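Local coordinates for natterin-like protein (Lethenteron camtschaticum, PDB 6IUL) that probably forms pores in target cell membranes, joining a jacalin-like lectin module to an aerolysin-type pore-forming module in one chain, at residues F67-E70 with S71-I75; W200-T203 with N204-S208. All coordinates share one frame; numbering follows the deposited sequence.

How the contacts relate
From the N terminus the chain first runs through the jacalin-like lectin part, where contact 1 closes the tight turn that carries strand 65-68 over to strand 75-82, strands that belong to two different four-stranded sheets. Well over a hundred residues later, in the range of the ETX/MTX2 toxin family, contact 2 closes the turn in the link that leads from strand 184-200 into the short helix 206-209. The two loops follow in series and neither encloses the other. Their centres lie about 15 Å apart, yet they touch: Ser71 of contact 1 packs on Lys205 and Ser208 of contact 2, so the lectin and toxin parts meet here.

Contact 1: F67-E70 with S71-I75; sequences FEFE and SGEFI
Glu73 reaches back across the turn and takes the backbone N-H of Glu70 on its carboxylate: Glu70 N to Glu73 OE1 is 2.9 Å and almost straight, 171° at the hydrogen, with OE1 met nearly along its C-O axis. The Glu73 side chain gets there because its CG stands anti to the backbone N (chi1 -171°) and the rest is extended. A second hydrogen bond runs the other way between backbones, Glu73 N to Glu70 O at 3.0 Å, with the donor lifted above the carbonyl plane. Together they clamp a type II beta turn from Glu70 to Glu73; Gly72 sits at positive phi, where a CB would jam against the preceding carbonyl O. The turn links strand 65-68 of one four-stranded sheet to strand 75-82 of another, within a beta-prism as in other jacalin-like lectins.

Among the charged groups, Glu70 OE2 and Glu73 OE1 lie 4.4 Å apart, a like-charge approach that nearby arginines probably offset: Arg98 makes a salt bridge to Glu70 and Arg100 one to Glu73. Thr96 holds the other oxygen of Glu73 by a hydrogen bond, fixing the carboxylate's rotation.

The Phe69 ring packs on Ile75, CZ to CG1 at 3.7 Å, the two side chains crossing at about a right angle. It also lies obliquely against the backbone oxygen of Glu73, Phe69 CD2 to Glu73 O being 3.5 Å. Phe67 lays CE1 over the centre of one face of the Phe69 ring, and at its own edge its CZ comes 4.1 Å from Glu73 OE2. Phe94 of strand 89-96 meets both phenylalanines.

Contact 2: W200-T203 with N204-S208; sequences WSTT and NKIES
Thr202 and Glu207 are joined by a short hydrogen bond, Thr202 OG1 giving its proton to Glu207 OE1 at 2.7 Å. The hydroxyl does not come in flat: it approaches from above the carboxylate, 52° out of its plane. The glutamate curls back to offer that oxygen, with CG wedged between the backbone N and the carbonyl carbon (chi1 74°) and a bend at the next bond, which folds the carboxylate over toward the threonine. Beside this bond, the CG1 of Ile206 packs 3.9 Å from Thr202 CB and 3.4 Å from Thr203 O, bringing an apolar branch against both residues.

That same carbonyl oxygen accepts the Ile206 N-H at 3.2 Å. The bond is nearly straight at the hydrogen, 175°, though the donor stands above the carbonyl plane. It closes a type I' beta turn from Thr203 to Ile206, with Asn204 and Lys205 both in the left-handed backbone region. Lys205 is then the N-cap of helix 206-209, so the turn, a few residues past the end of strand 184-200, leads straight into the short helix within the toxin-family part of the protein. At the bend, the side chains of Thr203 and Asn204 lie alongside each other and point the same way, Thr203 OG1 reaching within 3.7 Å of Asn204 CG.

Further out, Lys205 O accepts a weak backbone bond from Ser208 N and a hydrogen bond from Thr209 OG1. Leu212, on the following strand 212-223, packs on Thr202, Ile206 and Glu207. On the bend itself, Asn204 O takes a hydrogen bond from Thr50 OG1 and the Asn204 side chain touches Asp51, both residues of the jacalin-like lectin part.

Contact 1: F67-E70 with S71-I75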
# COMPACT_ATOMS: atom_id res chain seq x y z
N PHE A 67 7.59 -25.00 20.53
CA PHE A 67 7.39 -24.59 19.18
C PHE A 67 6.77 -23.20 19.20
O PHE A 67 5.74 -22.98 19.87
CB PHE A 67 6.44 -25.54 18.44
CG PHE A 67 6.29 -25.21 16.96
CD1 PHE A 67 5.36 -24.27 16.54
CD2 PHE A 67 7.12 -25.81 16.01
CE1 PHE A 67 5.22 -23.95 15.19
CE2 PHE A 67 7.00 -25.50 14.66
CZ PHE A 67 6.04 -24.58 14.24
N GLU A 68 7.38 -22.28 18.48
CA GLU A 68 6.84 -20.92 18.35
C GLU A 68 6.44 -20.64 16.92
O GLU A 68 7.24 -20.85 16.01
CB GLU A 68 7.85 -19.89 18.81
CG GLU A 68 7.23 -18.49 18.83
CD GLU A 68 8.01 -17.47 19.64
OE1 GLU A 68 7.43 -16.43 20.04
OE2 GLU A 68 9.20 -17.69 19.85
N PHE A 69 5.22 -20.17 16.74
CA PHE A 69 4.69 -19.85 15.43
C PHE A 69 5.26 -18.54 14.92
O PHE A 69 5.37 -17.57 15.68
CB PHE A 69 3.15 -19.75 15.48
CG PHE A 69 2.49 -21.10 15.55
CD1 PHE A 69 2.37 -21.77 16.73
CD2 PHE A 69 2.02 -21.71 14.41
CE1 PHE A 69 1.77 -23.04 16.80
CE2 PHE A 69 1.43 -22.96 14.47
CZ PHE A 69 1.31 -23.62 15.68
N GLU A 70 5.58 -18.52 13.63
CA GLU A 70 5.93 -17.27 12.93
C GLU A 70 4.63 -16.50 12.64
O GLU A 70 3.53 -17.09 12.54
CB GLU A 70 6.65 -17.60 11.60
CG GLU A 70 7.95 -18.42 11.75
CD GLU A 70 8.48 -19.02 10.43
OE1 GLU A 70 8.12 -18.54 9.34
OE2 GLU A 70 9.27 -20.00 10.45
N SER A 71 4.74 -15.19 12.50
CA SER A 71 3.66 -14.35 11.99
C SER A 71 3.08 -14.91 10.67
O SER A 71 3.82 -15.21 9.71
CB SER A 71 4.17 -12.92 11.76
OG SER A 71 4.44 -12.34 13.03
N GLY A 72 1.77 -15.08 10.65
CA GLY A 72 1.13 -15.59 9.45
C GLY A 72 1.16 -17.11 9.28
O GLY A 72 0.58 -17.64 8.35
N GLU A 73 1.82 -17.80 10.20
CA GLU A 73 1.91 -19.28 10.13
C GLU A 73 0.75 -19.91 10.86
O GLU A 73 0.50 -19.59 12.01
CB GLU A 73 3.21 -19.75 10.76
CG GLU A 73 3.49 -21.23 10.56
CD GLU A 73 4.82 -21.68 11.15
OE1 GLU A 73 5.31 -20.99 12.08
OE2 GLU A 73 5.35 -22.74 10.69
N PHE A 74 0.02 -20.81 10.18
CA PHE A 74 -1.08 -21.50 10.82
C PHE A 74 -0.91 -23.01 10.77
O PHE A 74 0.06 -23.50 10.24
CB PHE A 74 -2.43 -21.06 10.24
CG PHE A 74 -2.58 -21.29 8.78
CD1 PHE A 74 -2.14 -20.35 7.85
CD2 PHE A 74 -3.21 -22.45 8.31
CE1 PHE A 74 -2.29 -20.58 6.48
CE2 PHE A 74 -3.40 -22.68 6.94
CZ PHE A 74 -2.92 -21.74 6.01
N ILE A 75 -1.88 -23.75 11.32
CA ILE A 75 -1.80 -25.21 11.37
C ILE A 75 -2.54 -25.85 10.23
O ILE A 75 -3.70 -25.54 9.98
CB ILE A 75 -2.31 -25.74 12.72
CG1 ILE A 75 -1.39 -25.30 13.84
CG2 ILE A 75 -2.37 -27.25 12.69
CD1 ILE A 75 -1.88 -25.65 15.24

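Contact 2: W200-T203 with N204-S208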
# COMPACT_ATOMS: atom_id res chain seq x y z
N TRP A 200 -5.07 2.45 11.21
CA TRP A 200 -5.67 2.02 12.47
C TRP A 200 -4.78 0.98 13.12
O TRP A 200 -4.50 -0.06 12.52
CB TRP A 200 -7.03 1.43 12.23
CG TRP A 200 -8.09 2.39 11.76
CD1 TRP A 200 -8.94 3.13 12.55
CD2 TRP A 200 -8.47 2.66 10.41
NE1 TRP A 200 -9.82 3.81 11.78
CE2 TRP A 200 -9.54 3.57 10.46
CE3 TRP A 200 -8.00 2.24 9.16
CZ2 TRP A 200 -10.15 4.07 9.31
CZ3 TRP A 200 -8.58 2.73 8.02
CH2 TRP A 200 -9.68 3.62 8.09
N SER A 201 -4.33 1.25 14.34
CA SER A 201 -3.39 0.39 15.04
C SER A 201 -4.06 -0.97 15.33
O SER A 201 -5.26 -1.06 15.54
CB SER A 201 -2.88 1.05 16.32
OG SER A 201 -3.97 1.16 17.27
N THR A 202 -3.27 -2.02 15.36
CA THR A 202 -3.75 -3.34 15.76
C THR A 202 -2.78 -3.97 16.75
O THR A 202 -1.64 -3.57 16.81
CB THR A 202 -3.88 -4.28 14.54
OG1 THR A 202 -2.60 -4.54 14.01
CG2 THR A 202 -4.72 -3.66 13.43
N THR A 203 -3.26 -4.93 17.52
CA THR A 203 -2.40 -5.70 18.44
C THR A 203 -2.67 -7.20 18.32
O THR A 203 -3.54 -7.63 17.57
CB THR A 203 -2.67 -5.29 19.91
OG1 THR A 203 -4.07 -5.45 20.21
CG2 THR A 203 -2.27 -3.84 20.15
N ASN A 204 -1.94 -7.98 19.09
CA ASN A 204 -2.17 -9.42 19.24
C ASN A 204 -2.01 -10.15 17.91
O ASN A 204 -2.60 -11.21 17.70
CB ASN A 204 -3.55 -9.66 19.84
CG ASN A 204 -3.71 -9.00 21.20
OD1 ASN A 204 -2.74 -8.68 21.85
ND2 ASN A 204 -4.95 -8.81 21.63
N LYS A 205 -1.25 -9.54 17.01
CA LYS A 205 -1.00 -10.09 15.67
C LYS A 205 -2.21 -10.32 14.80
O LYS A 205 -2.15 -11.09 13.82
CB LYS A 205 -0.17 -11.39 15.76
CG LYS A 205 1.19 -11.18 16.37
CD LYS A 205 2.01 -12.42 16.32
CE LYS A 205 3.47 -12.09 16.45
NZ LYS A 205 4.20 -13.38 16.37
N ILE A 206 -3.33 -9.69 15.12
CA ILE A 206 -4.49 -9.88 14.27
C ILE A 206 -4.29 -9.48 12.81
O ILE A 206 -4.93 -10.09 11.92
CB ILE A 206 -5.75 -9.23 14.81
CG1 ILE A 206 -5.61 -7.71 14.92
CG2 ILE A 206 -6.14 -9.87 16.13
CD1 ILE A 206 -6.96 -7.07 15.07
N GLU A 207 -3.44 -8.49 12.55
CA GLU A 207 -3.16 -8.04 11.18
C GLU A 207 -2.41 -9.09 10.36
O GLU A 207 -2.58 -9.21 9.14
CB GLU A 207 -2.41 -6.69 11.12
CG GLU A 207 -0.91 -6.75 11.49
CD GLU A 207 -0.59 -7.05 13.00
OE1 GLU A 207 -1.49 -6.96 13.93
OE2 GLU A 207 0.60 -7.37 13.27
N SER A 208 -1.55 -9.86 11.01
CA SER A 208 -0.82 -10.95 10.31
C SER A 208 -1.63 -12.27 10.29
O SER A 208 -1.49 -13.05 9.36
CB SER A 208 0.55 -11.14 10.94
OG SER A 208 0.45 -11.33 12.32